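Local coordinates for hypoxic response protein 1 (Mycobacterium tuberculosis, PDB 1Y5H) that is a secreted homodimeric CBS-domain protein of the hypoxic response, whose biochemical role is unknown, which probably binds zinc and seems not to bind AMP, at residues T8-T19 with Y86-N98. Numbering follows the deposited sequence.
Sequences TTARDIMNAGVT and YVDANASIQEMLN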
loop_
_atom_site.group_PDB
_atom_site.type_symbol
_atom_site.label_atom_id
_atom_site.label_comp_id
_atom_site.label_asym_id
_atom_site.label_seq_id
_atom_site.Cartn_x
_atom_site.Cartn_y
_atom_site.Cartn_z
ATOM N N THR A 8 18.691 23.597 -7.997
ATOM C CA THR A 8 17.945 22.424 -8.538
ATOM C C THR A 8 16.439 22.623 -8.386
ATOM O O THR A 8 15.963 23.052 -7.336
ATOM C CB THR A 8 18.345 21.126 -7.807
ATOM O OG1 THR A 8 19.756 20.912 -7.950
ATOM C CG2 THR A 8 17.595 19.931 -8.390
ATOM N N THR A 9 15.693 22.307 -9.439
ATOM C CA THR A 9 14.244 22.453 -9.416
ATOM C C THR A 9 13.577 21.107 -9.655
ATOM O O THR A 9 14.233 20.134 -10.032
ATOM C CB THR A 9 13.759 23.420 -10.506
ATOM O OG1 THR A 9 14.023 22.853 -11.795
ATOM C CG2 THR A 9 14.472 24.760 -10.387
ATOM N N ALA A 10 12.269 21.057 -9.431
ATOM C CA ALA A 10 11.516 19.829 -9.637
ATOM C C ALA A 10 11.676 19.348 -11.080
ATOM O O ALA A 10 11.835 18.158 -11.325
ATOM C CB ALA A 10 10.047 20.061 -9.318
ATOM N N ARG A 11 11.642 20.281 -12.025
ATOM C CA ARG A 11 11.776 19.948 -13.441
ATOM C C ARG A 11 13.101 19.243 -13.729
ATOM O O ARG A 11 13.187 18.391 -14.615
ATOM C CB ARG A 11 11.671 21.218 -14.294
ATOM C CG ARG A 11 11.737 20.966 -15.797
ATOM C CD ARG A 11 11.782 22.267 -16.591
ATOM N NE ARG A 11 10.571 23.070 -16.446
ATOM C CZ ARG A 11 9.387 22.747 -16.956
ATOM N NH1 ARG A 11 9.241 21.627 -17.656
ATOM N NH2 ARG A 11 8.346 23.549 -16.774
ATOM N N ASP A 12 14.125 19.598 -12.961
ATOM C CA ASP A 12 15.458 19.027 -13.119
ATOM C C ASP A 12 15.595 17.566 -12.697
ATOM O O ASP A 12 16.407 16.830 -13.261
ATOM C CB ASP A 12 16.471 19.856 -12.324
ATOM C CG ASP A 12 16.700 21.228 -12.915
ATOM O OD1 ASP A 12 17.168 22.115 -12.170
ATOM O OD2 ASP A 12 16.429 21.417 -14.118
ATOM N N ILE A 13 14.813 17.139 -11.711
ATOM C CA ILE A 13 14.919 15.767 -11.222
ATOM C C ILE A 13 13.677 14.897 -11.418
ATOM O O ILE A 13 13.692 13.713 -11.091
ATOM C CB ILE A 13 15.272 15.755 -9.720
ATOM C CG1 ILE A 13 14.131 16.377 -8.908
ATOM C CG2 ILE A 13 16.558 16.543 -9.479
ATOM C CD1 ILE A 13 14.378 16.376 -7.413
HETATM N N MSE A 14 12.612 15.472 -11.954
HETATM C CA MSE A 14 11.375 14.721 -12.146
HETATM C C MSE A 14 11.428 13.700 -13.272
HETATM O O MSE A 14 12.259 13.787 -14.179
HETATM C CB MSE A 14 10.221 15.676 -12.435
HETATM C CG MSE A 14 10.325 16.357 -13.787
HETATM SE SE MSE A 14 8.861 17.526 -14.157
HETATM C CE MSE A 14 9.197 17.851 -16.037
ATOM N N ASN A 15 10.518 12.735 -13.196
ATOM C CA ASN A 15 10.375 11.712 -14.222
ATOM C C ASN A 15 9.356 12.349 -15.149
ATOM O O ASN A 15 8.161 12.403 -14.844
ATOM C CB ASN A 15 9.818 10.425 -13.622
ATOM C CG ASN A 15 10.754 9.813 -12.596
ATOM O OD1 ASN A 15 11.841 9.344 -12.932
ATOM N ND2 ASN A 15 10.339 9.824 -11.334
ATOM N N ALA A 16 9.835 12.863 -16.271
ATOM C CA ALA A 16 8.971 13.537 -17.220
ATOM C C ALA A 16 8.304 12.586 -18.206
ATOM O O ALA A 16 8.799 11.491 -18.461
ATOM C CB ALA A 16 9.772 14.586 -17.973
ATOM N N GLY A 17 7.174 13.019 -18.747
ATOM C CA GLY A 17 6.461 12.223 -19.728
ATOM C C GLY A 17 5.627 11.070 -19.199
ATOM O O GLY A 17 5.285 10.160 -19.953
ATOM N N VAL A 18 5.309 11.090 -17.910
ATOM C CA VAL A 18 4.496 10.030 -17.326
ATOM C C VAL A 18 3.048 10.291 -17.724
ATOM O O VAL A 18 2.634 11.441 -17.847
ATOM C CB VAL A 18 4.619 10.004 -15.784
ATOM C CG1 VAL A 18 6.062 9.688 -15.384
ATOM C CG2 VAL A 18 4.186 11.339 -15.200
ATOM N N THR A 19 2.288 9.222 -17.942
ATOM C CA THR A 19 0.893 9.346 -18.343
ATOM C C THR A 19 -0.019 9.571 -17.151
ATOM O O THR A 19 0.120 8.919 -16.117
ATOM C CB THR A 19 0.413 8.085 -19.080
ATOM O OG1 THR A 19 1.212 7.882 -20.252
ATOM C CG2 THR A 19 -1.048 8.229 -19.490
ATOM N N TYR A 86 0.783 19.005 -4.949
ATOM C CA TYR A 86 1.692 19.066 -6.081
ATOM C C TYR A 86 2.689 20.177 -5.849
ATOM O O TYR A 86 2.573 20.929 -4.887
ATOM C CB TYR A 86 0.919 19.356 -7.376
ATOM C CG TYR A 86 0.107 20.644 -7.376
ATOM C CD1 TYR A 86 0.713 21.895 -7.567
ATOM C CD2 TYR A 86 -1.273 20.606 -7.209
ATOM C CE1 TYR A 86 -0.053 23.072 -7.592
ATOM C CE2 TYR A 86 -2.041 21.767 -7.232
ATOM C CZ TYR A 86 -1.429 22.992 -7.425
ATOM O OH TYR A 86 -2.213 24.122 -7.466
ATOM N N VAL A 87 3.675 20.256 -6.733
ATOM C CA VAL A 87 4.667 21.312 -6.674
ATOM C C VAL A 87 4.814 21.877 -8.075
ATOM O O VAL A 87 4.558 21.190 -9.071
ATOM C CB VAL A 87 6.053 20.813 -6.189
ATOM C CG1 VAL A 87 5.951 20.318 -4.759
ATOM C CG2 VAL A 87 6.582 19.718 -7.109
ATOM N N ASP A 88 5.209 23.141 -8.142
ATOM C CA ASP A 88 5.420 23.815 -9.411
ATOM C C ASP A 88 6.736 23.301 -9.988
ATOM O O ASP A 88 7.613 22.853 -9.247
ATOM C CB ASP A 88 5.498 25.325 -9.185
ATOM C CG ASP A 88 5.893 26.082 -10.434
ATOM O OD1 ASP A 88 5.150 26.010 -11.436
ATOM O OD2 ASP A 88 6.951 26.746 -10.413
ATOM N N ALA A 89 6.870 23.363 -11.307
ATOM C CA ALA A 89 8.077 22.885 -11.970
ATOM C C ALA A 89 9.343 23.586 -11.471
ATOM O O ALA A 89 10.439 23.037 -11.566
ATOM C CB ALA A 89 7.942 23.060 -13.474
ATOM N N ASN A 90 9.186 24.789 -10.931
ATOM C CA ASN A 90 10.328 25.555 -10.427
ATOM C C ASN A 90 10.553 25.397 -8.926
ATOM O O ASN A 90 11.405 26.073 -8.351
ATOM C CB ASN A 90 10.143 27.041 -10.753
ATOM C CG ASN A 90 10.380 27.354 -12.215
ATOM O OD1 ASN A 90 9.993 28.414 -12.705
ATOM N ND2 ASN A 90 11.032 26.435 -12.920
ATOM N N ALA A 91 9.797 24.503 -8.297
ATOM C CA ALA A 91 9.922 24.281 -6.860
ATOM C C ALA A 91 11.291 23.740 -6.461
ATOM O O ALA A 91 11.911 22.965 -7.193
ATOM C CB ALA A 91 8.826 23.323 -6.382
ATOM N N SER A 92 11.759 24.152 -5.287
ATOM C CA SER A 92 13.051 23.704 -4.784
ATOM C C SER A 92 12.914 22.361 -4.075
ATOM O O SER A 92 11.805 21.899 -3.795
ATOM C CB SER A 92 13.609 24.718 -3.788
ATOM O OG SER A 92 12.843 24.701 -2.595
ATOM N N ILE A 93 14.052 21.746 -3.773
ATOM C CA ILE A 93 14.070 20.475 -3.068
ATOM C C ILE A 93 13.402 20.644 -1.705
ATOM O O ILE A 93 12.649 19.779 -1.263
ATOM C CB ILE A 93 15.521 19.972 -2.870
ATOM C CG1 ILE A 93 16.093 19.522 -4.215
ATOM C CG2 ILE A 93 15.558 18.837 -1.861
ATOM C CD1 ILE A 93 17.557 19.117 -4.161
ATOM N N GLN A 94 13.685 21.762 -1.039
ATOM C CA GLN A 94 13.089 22.014 0.265
ATOM C C GLN A 94 11.566 22.012 0.150
ATOM O O GLN A 94 10.877 21.433 0.986
ATOM C CB GLN A 94 13.576 23.358 0.831
ATOM C CG GLN A 94 15.054 23.364 1.216
ATOM C CD GLN A 94 15.957 23.947 0.139
ATOM O OE1 GLN A 94 15.841 23.609 -1.039
ATOM N NE2 GLN A 94 16.873 24.822 0.546
ATOM N N GLU A 95 11.047 22.650 -0.896
ATOM C CA GLU A 95 9.604 22.709 -1.108
ATOM C C GLU A 95 9.032 21.312 -1.342
ATOM O O GLU A 95 7.991 20.956 -0.789
ATOM C CB GLU A 95 9.291 23.608 -2.288
HETATM N N MSE A 96 9.715 20.522 -2.163
HETATM C CA MSE A 96 9.259 19.167 -2.445
HETATM C C MSE A 96 9.180 18.338 -1.169
HETATM O O MSE A 96 8.229 17.588 -0.965
HETATM C CB MSE A 96 10.192 18.494 -3.457
HETATM C CG MSE A 96 10.084 19.096 -4.844
HETATM SE SE MSE A 96 11.279 18.284 -6.121
HETATM C CE MSE A 96 12.669 19.625 -6.113
ATOM N N LEU A 97 10.185 18.477 -0.309
ATOM C CA LEU A 97 10.198 17.745 0.944
ATOM C C LEU A 97 9.085 18.253 1.846
ATOM O O LEU A 97 8.493 17.479 2.587
ATOM C CB LEU A 97 11.553 17.897 1.639
ATOM C CG LEU A 97 12.727 17.250 0.899
ATOM C CD1 LEU A 97 14.031 17.611 1.599
ATOM C CD2 LEU A 97 12.540 15.738 0.856
ATOM N N ASN A 98 8.794 19.551 1.783
ATOM C CA ASN A 98 7.723 20.105 2.607
ATOM C C ASN A 98 6.398 19.435 2.255
ATOM O O ASN A 98 5.631 19.054 3.137
ATOM C CB ASN A 98 7.584 21.619 2.411
ATOM C CG ASN A 98 8.728 22.399 3.031
ATOM O OD1 ASN A 98 9.328 21.969 4.016
ATOM N ND2 ASN A 98 9.022 23.567 2.469
HETATM O O HOH W 1 16.584 22.929 -4.780
#
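The short, weakly bonded helix about 10-13 meets the type I beta turn Asp-88 to Ala-91 with its N-terminal end, and two backbone bonds join them: Ala-10 N to Ala-91 O and Arg-11 N to Ala-89 O, each 3.0 Å long. The second is the straighter, 154° at the hydrogen. Turn carbonyls thus engage N-H groups that a helix start cannot bond internally. Thr-9 and Asp-12 form a capping box at the same end, Thr-9 N donating to Asp-12 OD1 and Asp-12 N returning only a weak bond to Thr-9 OG1. Thr-9 CA adds a C-H...O contact to Ala-91 O. One water bridges Thr-8 O and Ile-93 N, linking the incoming chain to the start of helix 93-103, where Ser-92 OG caps Glu-95 N.

Among the side chains, that of selenomethionine Met-96 packs against the start of the helix at Ala-10. Its chain bends at the last torsion (chi3 -100°), which brings CE to 3.6 Å from Ala-10 N, while SE lies 3.9 Å from Ala-10 CB. Ile-13 and Met-96 reach toward each other tip to tip, Ile-13 CD1 lying 3.9 Å from both SE and CE of Met-96. Ala-10 CB further rests on Val-87 CG2. On the exposed flank, with CG turned away from the backbone N (chi1 -177°) and the chain bent at chi3, Arg-11 lays one guanidinium face over Ala-89 CB, with NH2 3.4 Å away; NH2 also makes a weak bond to Ser-112 OG.

The contact joins the N-terminal segment to the second CBS repeat: strands 15-16 and 87-88 are the outermost strands, within this chain, of the same four-stranded sheet, Val-110 and Val-120 from its inner strands touch Ala-10 and Met-96 respectively, and Ile-125 of helix 122-127 packs against Ile-13, Ile-93 and Met-96. Ile-13 also touches His-128, a probable zinc ligand.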